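3-chlorocatechol 1,2-dioxygenase (PDB 2BOY) probably catalyses the intradiol ring cleavage of catechols such as 3-chlorocatechol, using a bound ferric iron, in the breakdown of chlorinated aromatic compounds. Local coordinates at residues A[194-197]-A[203-206]. Numbering follows the deposited sequence.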
ATOM      1  N   TRP A 194      19.930   0.851 -18.656  1.00 15.93           N
ATOM      2  CA  TRP A 194      21.035   1.778 -18.848  1.00 15.80           C
ATOM      3  C   TRP A 194      20.779   3.034 -18.018  1.00 16.30           C
ATOM      4  O   TRP A 194      19.646   3.509 -17.968  1.00 15.80           O
ATOM      5  CB  TRP A 194      21.102   2.248 -20.298  1.00 17.04           C
ATOM      6  CG  TRP A 194      21.240   1.153 -21.309  1.00 15.69           C
ATOM      7  CD1 TRP A 194      20.233   0.400 -21.845  1.00 18.65           C
ATOM      8  CD2 TRP A 194      22.453   0.699 -21.918  1.00 17.84           C
ATOM      9  NE1 TRP A 194      20.763  -0.515 -22.726  1.00 17.91           N
ATOM     10  CE2 TRP A 194      22.116  -0.338 -22.803  1.00 16.78           C
ATOM     11  CE3 TRP A 194      23.810   1.058 -21.791  1.00 19.33           C
ATOM     12  CZ2 TRP A 194      23.067  -1.000 -23.575  1.00 16.37           C
ATOM     13  CZ3 TRP A 194      24.762   0.384 -22.561  1.00 20.75           C
ATOM     14  CH2 TRP A 194      24.382  -0.625 -23.432  1.00 16.58           C
ATOM     15  N   ILE A 195      21.820   3.499 -17.339  1.00 15.67           N
ATOM     16  CA  ILE A 195      21.838   4.876 -16.783  1.00 17.58           C
ATOM     17  C   ILE A 195      23.018   5.542 -17.445  1.00 17.88           C
ATOM     18  O   ILE A 195      24.145   5.032 -17.372  1.00 19.28           O
ATOM     19  CB  ILE A 195      21.940   4.877 -15.243  1.00 17.36           C
ATOM     20  CG1 ILE A 195      20.614   4.376 -14.630  1.00 16.79           C
ATOM     21  CG2 ILE A 195      22.251   6.337 -14.690  1.00 16.90           C
ATOM     22  CD1 ILE A 195      20.717   4.035 -13.123  1.00 21.21           C
ATOM     23  N   ILE A 196      22.771   6.677 -18.099  1.00 17.23           N
ATOM     24  CA  ILE A 196      23.732   7.295 -18.989  1.00 17.71           C
ATOM     25  C   ILE A 196      23.903   8.743 -18.544  1.00 19.58           C
ATOM     26  O   ILE A 196      22.902   9.453 -18.361  1.00 19.75           O
ATOM     27  CB  ILE A 196      23.182   7.238 -20.426  1.00 16.83           C
ATOM     28  CG1 ILE A 196      22.896   5.751 -20.796  1.00 16.97           C
ATOM     29  CG2 ILE A 196      24.184   7.873 -21.452  1.00 16.64           C
ATOM     30  CD1 ILE A 196      21.987   5.621 -22.021  1.00 20.31           C
ATOM     31  N   ALA A 197      25.146   9.160 -18.374  1.00 19.08           N
ATOM     32  CA  ALA A 197      25.400  10.456 -17.748  1.00 20.53           C
ATOM     33  C   ALA A 197      26.644  11.146 -18.332  1.00 21.05           C
ATOM     34  O   ALA A 197      27.623  10.494 -18.696  1.00 19.48           O
ATOM     35  CB  ALA A 197      25.599  10.245 -16.245  1.00 20.39           C
ATOM     36  N   SER A 203      20.713  13.376 -17.373  1.00 20.94           N
ATOM     37  CA  SER A 203      21.003  11.934 -17.409  1.00 22.05           C
ATOM     38  C   SER A 203      19.849  11.232 -18.066  1.00 21.02           C
ATOM     39  O   SER A 203      18.750  11.755 -18.036  1.00 19.94           O
ATOM     40  CB  SER A 203      21.132  11.451 -15.982  1.00 22.33           C
ATOM     41  OG  SER A 203      22.349  11.963 -15.486  1.00 31.04           O
ATOM     42  N   LEU A 204      20.080  10.037 -18.622  1.00 19.17           N
ATOM     43  CA  LEU A 204      19.005   9.319 -19.234  1.00 18.31           C
ATOM     44  C   LEU A 204      18.969   7.943 -18.569  1.00 17.58           C
ATOM     45  O   LEU A 204      19.980   7.274 -18.520  1.00 18.03           O
ATOM     46  CB  LEU A 204      19.263   9.160 -20.745  1.00 17.92           C
ATOM     47  CG  LEU A 204      18.411   8.143 -21.518  1.00 18.27           C
ATOM     48  CD1 LEU A 204      16.928   8.470 -21.397  1.00 17.49           C
ATOM     49  CD2 LEU A 204      18.858   8.065 -22.995  1.00 18.18           C
ATOM     50  N   THR A 205      17.824   7.567 -18.037  1.00 17.38           N
ATOM     51  CA  THR A 205      17.549   6.172 -17.645  1.00 16.92           C
ATOM     52  C   THR A 205      16.636   5.514 -18.629  1.00 16.30           C
ATOM     53  O   THR A 205      15.541   6.009 -18.905  1.00 17.67           O
ATOM     54  CB  THR A 205      16.919   6.170 -16.257  1.00 17.43           C
ATOM     55  OG1 THR A 205      17.897   6.650 -15.318  1.00 16.11           O
ATOM     56  CG2 THR A 205      16.611   4.669 -15.781  1.00 17.67           C
ATOM     57  N   THR A 206      17.020   4.328 -19.120  1.00 16.55           N
ATOM     58  CA  THR A 206      16.186   3.714 -20.127  1.00 15.57           C
ATOM     59  C   THR A 206      16.419   2.191 -20.167  1.00 15.23           C
ATOM     60  O   THR A 206      17.220   1.659 -19.396  1.00 14.87           O
ATOM     61  CB  THR A 206      16.433   4.418 -21.513  1.00 16.56           C
ATOM     62  OG1 THR A 206      15.423   4.042 -22.462  1.00 18.34           O
ATOM     63  CG2 THR A 206      17.789   4.049 -22.166  1.00 19.33           C
TER
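Ile-196 and Leu-204 run abreast on the buried face of an antiparallel hairpin, both leaving the sheet in the same direction, with CD1 of Ile-196 4.1 Å from CD2 of Leu-204. The isoleucine reaches this spot because CG1 stands anti to its carbonyl carbon (chi1 -57°) and the chain then extends to CD1. Thr-206 follows on the same face, its CG2 4.5 Å from that CD1 and 4.2 Å from CB of Trp-194; OG1 of Thr-206 is hydrogen-bonded to the backbone O of Gln-71. The Trp-194 indole rises from this face too, and carbonyl O of Thr-206 sits near the ring plane at its edge.

On the other face Ile-195 and Thr-205 form the non-hydrogen-bonded pair, and this register, with their CA atoms 4.6 Å apart, sets the two side chains abreast. Torsions chi1 of -71° and -66° turn CG1 of Ile-195 and OG1 of Thr-205 each beside its own backbone N, where they meet at 3.6 Å in a van der Waals contact.

Two hydrogen-bonded pairs flank it. Trp-194 and Thr-206 exchange reciprocal N-H...O bonds, as do Ile-196 and Leu-204, all four with N to O distances of 2.9 to 3.0 Å. CA of Thr-205 adds a CA-H...O contact to O of Trp-194 at 3.4 Å.

The segments belong to the hairpin of strands 187-197 and 204-210, part of the beta-sheet core of the intradiol dioxygenase domain; the first of these strands also carries the iron ligands His-191 and His-193. Strand 121-125 runs along the other edge of 187-197, Ile-195 bonding there to Asp-123 through the backbone. Against the buried face, Phe-249 of strand 241-250 touches Ile-196, Leu-204 and Thr-206 and meets the indole, which also contacts Phe-105 of strand 102-110.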